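Local structure of nucleocapsid (Crimean-congo hemorrhagic fever virus, 4AKL) at residues F96-D107 with F308-K316. The protein binds single- and double-stranded RNA, probably takes part in packaging the viral genome, and probably cuts double-stranded DNA without sequence specificity. Sequence-based numbering, arbitrary orientation.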
loop_
_atom_site.group_PDB
_atom_site.type_symbol
_atom_site.label_atom_id
_atom_site.label_comp_id
_atom_site.label_asym_id
_atom_site.label_seq_id
_atom_site.Cartn_x
_atom_site.Cartn_y
_atom_site.Cartn_z
ATOM N N PHE A 96 -10.061 -15.338 1.379
ATOM C CA PHE A 96 -10.008 -15.106 2.841
ATOM C C PHE A 96 -10.517 -16.297 3.648
ATOM O O PHE A 96 -9.965 -16.626 4.685
ATOM C CB PHE A 96 -10.732 -13.772 3.196
ATOM C CG PHE A 96 -9.988 -12.604 2.683
ATOM C CD1 PHE A 96 -8.910 -12.106 3.392
ATOM C CD2 PHE A 96 -10.311 -12.037 1.442
ATOM C CE1 PHE A 96 -8.166 -11.026 2.904
ATOM C CE2 PHE A 96 -9.573 -10.969 0.947
ATOM C CZ PHE A 96 -8.509 -10.462 1.673
ATOM N N GLU A 97 -11.543 -16.952 3.129
ATOM C CA GLU A 97 -12.093 -18.162 3.725
ATOM C C GLU A 97 -11.090 -19.327 3.705
ATOM O O GLU A 97 -10.994 -20.083 4.670
ATOM C CB GLU A 97 -13.363 -18.571 2.969
ATOM C CG GLU A 97 -14.479 -19.042 3.881
ATOM C CD GLU A 97 -15.082 -17.893 4.630
ATOM O OE1 GLU A 97 -15.766 -17.053 3.971
ATOM O OE2 GLU A 97 -14.875 -17.826 5.877
ATOM N N LYS A 98 -10.358 -19.469 2.601
ATOM C CA LYS A 98 -9.327 -20.552 2.456
ATOM C C LYS A 98 -7.960 -20.225 3.094
ATOM O O LYS A 98 -7.137 -21.125 3.235
ATOM C CB LYS A 98 -9.085 -20.891 0.967
ATOM C CG LYS A 98 -10.284 -21.498 0.267
ATOM C CD LYS A 98 -10.276 -21.256 -1.275
ATOM C CE LYS A 98 -9.143 -21.991 -1.975
ATOM N NZ LYS A 98 -9.327 -22.004 -3.467
ATOM N N ASN A 99 -7.715 -18.956 3.460
ATOM C CA ASN A 99 -6.364 -18.504 3.944
ATOM C C ASN A 99 -6.344 -17.801 5.283
ATOM O O ASN A 99 -5.367 -17.119 5.633
ATOM C CB ASN A 99 -5.706 -17.617 2.899
ATOM C CG ASN A 99 -5.223 -18.393 1.729
ATOM O OD1 ASN A 99 -4.160 -19.032 1.797
ATOM N ND2 ASN A 99 -5.982 -18.370 0.650
ATOM N N THR A 100 -7.419 -18.000 6.032
ATOM C CA THR A 100 -7.633 -17.391 7.344
ATOM C C THR A 100 -6.439 -17.603 8.261
ATOM O O THR A 100 -6.053 -16.710 9.025
ATOM C CB THR A 100 -8.940 -17.995 7.998
ATOM O OG1 THR A 100 -10.121 -17.606 7.233
ATOM C CG2 THR A 100 -9.097 -17.514 9.417
ATOM N N GLY A 101 -5.840 -18.799 8.178
ATOM C CA GLY A 101 -4.704 -19.132 8.993
ATOM C C GLY A 101 -3.485 -18.287 8.713
ATOM O O GLY A 101 -2.743 -17.992 9.636
ATOM N N THR A 102 -3.259 -17.883 7.468
ATOM C CA THR A 102 -2.038 -17.138 7.121
ATOM C C THR A 102 -2.048 -15.630 7.467
ATOM O O THR A 102 -0.989 -15.014 7.529
ATOM C CB THR A 102 -1.657 -17.283 5.596
ATOM O OG1 THR A 102 -2.830 -17.506 4.834
ATOM C CG2 THR A 102 -0.720 -18.435 5.364
ATOM N N ILE A 103 -3.241 -15.054 7.672
ATOM C CA ILE A 103 -3.400 -13.644 7.971
ATOM C C ILE A 103 -3.837 -13.358 9.400
ATOM O O ILE A 103 -4.105 -12.223 9.748
ATOM C CB ILE A 103 -4.371 -13.018 6.997
ATOM C CG1 ILE A 103 -5.832 -13.407 7.280
ATOM C CG2 ILE A 103 -3.957 -13.409 5.553
ATOM C CD1 ILE A 103 -6.844 -12.499 6.573
ATOM N N LYS A 104 -3.877 -14.392 10.237
ATOM C CA LYS A 104 -4.373 -14.281 11.596
ATOM C C LYS A 104 -3.618 -13.220 12.442
ATOM O O LYS A 104 -4.188 -12.658 13.369
ATOM C CB LYS A 104 -4.371 -15.680 12.302
ATOM C CG LYS A 104 -3.011 -16.277 12.567
ATOM C CD LYS A 104 -3.003 -17.413 13.665
ATOM C CE LYS A 104 -3.459 -18.801 13.147
ATOM N NZ LYS A 104 -2.649 -19.943 13.776
ATOM N N SER A 105 -2.351 -12.946 12.104
ATOM C CA SER A 105 -1.533 -12.023 12.915
ATOM C C SER A 105 -2.128 -10.601 13.000
ATOM O O SER A 105 -2.023 -9.931 14.046
ATOM C CB SER A 105 -0.043 -12.007 12.452
ATOM O OG SER A 105 0.121 -11.465 11.163
ATOM N N TRP A 106 -2.757 -10.164 11.904
ATOM C CA TRP A 106 -3.487 -8.904 11.856
ATOM C C TRP A 106 -5.001 -9.067 11.892
ATOM O O TRP A 106 -5.691 -8.266 12.549
ATOM C CB TRP A 106 -3.061 -8.055 10.626
ATOM C CG TRP A 106 -2.903 -8.741 9.294
ATOM C CD1 TRP A 106 -1.831 -9.470 8.863
ATOM C CD2 TRP A 106 -3.823 -8.726 8.228
ATOM N NE1 TRP A 106 -2.035 -9.926 7.606
ATOM C CE2 TRP A 106 -3.251 -9.479 7.177
ATOM C CE3 TRP A 106 -5.074 -8.158 8.050
ATOM C CZ2 TRP A 106 -3.890 -9.675 5.971
ATOM C CZ3 TRP A 106 -5.723 -8.364 6.852
ATOM C CH2 TRP A 106 -5.119 -9.103 5.818
ATOM N N ASP A 107 -5.543 -10.069 11.199
ATOM C CA ASP A 107 -7.002 -10.274 11.128
ATOM C C ASP A 107 -7.641 -10.567 12.499
ATOM O O ASP A 107 -8.671 -9.974 12.842
ATOM C CB ASP A 107 -7.338 -11.380 10.088
ATOM C CG ASP A 107 -8.832 -11.770 10.063
ATOM O OD1 ASP A 107 -9.706 -10.874 9.852
ATOM O OD2 ASP A 107 -9.119 -13.012 10.223
ATOM N N PHE A 308 -6.357 -5.360 -2.421
ATOM C CA PHE A 308 -6.335 -6.384 -1.381
ATOM C C PHE A 308 -7.121 -5.965 -0.160
ATOM O O PHE A 308 -7.984 -6.721 0.351
ATOM C CB PHE A 308 -4.895 -6.750 -0.997
ATOM C CG PHE A 308 -4.800 -7.805 0.062
ATOM C CD1 PHE A 308 -5.256 -9.102 -0.178
ATOM C CD2 PHE A 308 -4.302 -7.514 1.305
ATOM C CE1 PHE A 308 -5.185 -10.060 0.767
ATOM C CE2 PHE A 308 -4.226 -8.441 2.262
ATOM C CZ PHE A 308 -4.658 -9.743 2.022
ATOM N N SER A 309 -6.796 -4.760 0.335
ATOM C CA SER A 309 -7.451 -4.228 1.493
ATOM C C SER A 309 -8.923 -4.065 1.172
ATOM O O SER A 309 -9.749 -4.378 1.983
ATOM C CB SER A 309 -6.801 -2.901 1.955
ATOM O OG SER A 309 -5.638 -3.086 2.757
ATOM N N SER A 310 -9.269 -3.620 -0.025
ATOM C CA SER A 310 -10.677 -3.493 -0.324
ATOM C C SER A 310 -11.468 -4.821 -0.246
ATOM O O SER A 310 -12.618 -4.825 0.233
ATOM C CB SER A 310 -10.901 -2.745 -1.656
ATOM O OG SER A 310 -10.518 -1.336 -1.487
ATOM N N TYR A 311 -10.850 -5.922 -0.695
ATOM C CA TYR A 311 -11.480 -7.233 -0.653
ATOM C C TYR A 311 -11.526 -7.768 0.800
ATOM O O TYR A 311 -12.510 -8.441 1.203
ATOM C CB TYR A 311 -10.783 -8.220 -1.613
ATOM C CG TYR A 311 -11.496 -8.298 -2.940
ATOM C CD1 TYR A 311 -12.602 -9.087 -3.089
ATOM C CD2 TYR A 311 -11.087 -7.545 -4.030
ATOM C CE1 TYR A 311 -13.287 -9.159 -4.308
ATOM C CE2 TYR A 311 -11.757 -7.601 -5.238
ATOM C CZ TYR A 311 -12.855 -8.405 -5.371
ATOM O OH TYR A 311 -13.514 -8.423 -6.547
ATOM N N TYR A 312 -10.494 -7.459 1.583
ATOM C CA TYR A 312 -10.486 -7.811 2.973
ATOM C C TYR A 312 -11.704 -7.177 3.690
ATOM O O TYR A 312 -12.354 -7.826 4.525
ATOM C CB TYR A 312 -9.190 -7.367 3.619
ATOM C CG TYR A 312 -9.160 -7.602 5.082
ATOM C CD1 TYR A 312 -9.224 -8.893 5.594
ATOM C CD2 TYR A 312 -9.072 -6.539 5.978
ATOM C CE1 TYR A 312 -9.205 -9.132 6.976
ATOM C CE2 TYR A 312 -9.056 -6.773 7.391
ATOM C CZ TYR A 312 -9.117 -8.053 7.870
ATOM O OH TYR A 312 -9.110 -8.292 9.242
ATOM N N TRP A 313 -12.021 -5.920 3.352
ATOM C CA TRP A 313 -13.124 -5.220 4.017
ATOM C C TRP A 313 -14.446 -5.808 3.597
ATOM O O TRP A 313 -15.337 -5.953 4.435
ATOM C CB TRP A 313 -13.058 -3.688 3.801
ATOM C CG TRP A 313 -11.819 -3.077 4.451
ATOM C CD1 TRP A 313 -11.245 -3.450 5.663
ATOM C CD2 TRP A 313 -10.996 -2.054 3.925
ATOM N NE1 TRP A 313 -10.138 -2.693 5.918
ATOM C CE2 TRP A 313 -9.957 -1.823 4.863
ATOM C CE3 TRP A 313 -11.042 -1.285 2.759
ATOM C CZ2 TRP A 313 -8.989 -0.877 4.670
ATOM C CZ3 TRP A 313 -10.075 -0.351 2.560
ATOM C CH2 TRP A 313 -9.051 -0.145 3.510
ATOM N N LEU A 314 -14.578 -6.153 2.324
ATOM C CA LEU A 314 -15.742 -6.904 1.898
ATOM C C LEU A 314 -15.898 -8.196 2.696
ATOM O O LEU A 314 -16.976 -8.473 3.236
ATOM C CB LEU A 314 -15.649 -7.271 0.454
ATOM C CG LEU A 314 -15.681 -6.237 -0.633
ATOM C CD1 LEU A 314 -15.704 -7.005 -1.975
ATOM C CD2 LEU A 314 -16.893 -5.272 -0.496
ATOM N N TYR A 315 -14.817 -8.963 2.802
ATOM C CA TYR A 315 -14.840 -10.199 3.581
ATOM C C TYR A 315 -15.271 -9.914 5.029
ATOM O O TYR A 315 -16.230 -10.508 5.505
ATOM C CB TYR A 315 -13.495 -10.926 3.459
ATOM C CG TYR A 315 -13.231 -11.875 4.529
ATOM C CD1 TYR A 315 -13.797 -13.167 4.511
ATOM C CD2 TYR A 315 -12.421 -11.533 5.570
ATOM C CE1 TYR A 315 -13.515 -14.085 5.559
ATOM C CE2 TYR A 315 -12.155 -12.441 6.610
ATOM C CZ TYR A 315 -12.704 -13.701 6.589
ATOM O OH TYR A 315 -12.413 -14.574 7.639
ATOM N N LYS A 316 -14.606 -8.977 5.703
ATOM C CA LYS A 316 -14.951 -8.656 7.075
ATOM C C LYS A 316 -16.371 -8.163 7.279
ATOM O O LYS A 316 -16.914 -8.414 8.309
ATOM C CB LYS A 316 -14.016 -7.604 7.664
ATOM C CG LYS A 316 -12.643 -8.084 7.877
ATOM C CD LYS A 316 -12.539 -9.286 8.911
ATOM C CE LYS A 316 -12.436 -8.761 10.337
ATOM N NZ LYS A 316 -11.939 -9.826 11.245
#
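Tyr312 and Lys316, one turn apart on helix 306-316, both give a hydrogen to the same oxygen, OD1 of Asp107, beside an aromatic cluster built from Phe96, Trp106, Phe308, Tyr312 and Tyr315. The cluster joins this helix to the end of helix 86-98 and the turn leading into helix 104-107, in the interior of the nairovirus nucleocapsid. With CG anti to the backbone N (chi1 175°), the Tyr312 ring reaches across to segment 96-107, its hydroxyl ending at Asp107. Trp106 points its edge at one face of this ring, CZ3 lying 3.6 Å from Tyr312 CZ, while Lys316 CG covers the opposite face. The indole NE1 of Trp106 hydrogen-bonds to OD1 of Asn125. Phe96 packs against helix 306-316 by two CH-pi contacts: its CB lies over the centre of the Tyr315 ring, 3.4 Å from Tyr315 CD1, and CA of Tyr312 sits over a face of its own ring. Phe96 CZ also reaches CE1 of Phe308 at 3.5 Å, in rings nearly parallel but slid apart. Asp107 is buried, and its OD1 takes both bonds: Tyr312 OH uses the anti lone pair of OD1 at 2.7 Å, whereas Lys316 NZ comes from above the carboxylate plane, forming a salt bridge with OD1 at 2.8 Å.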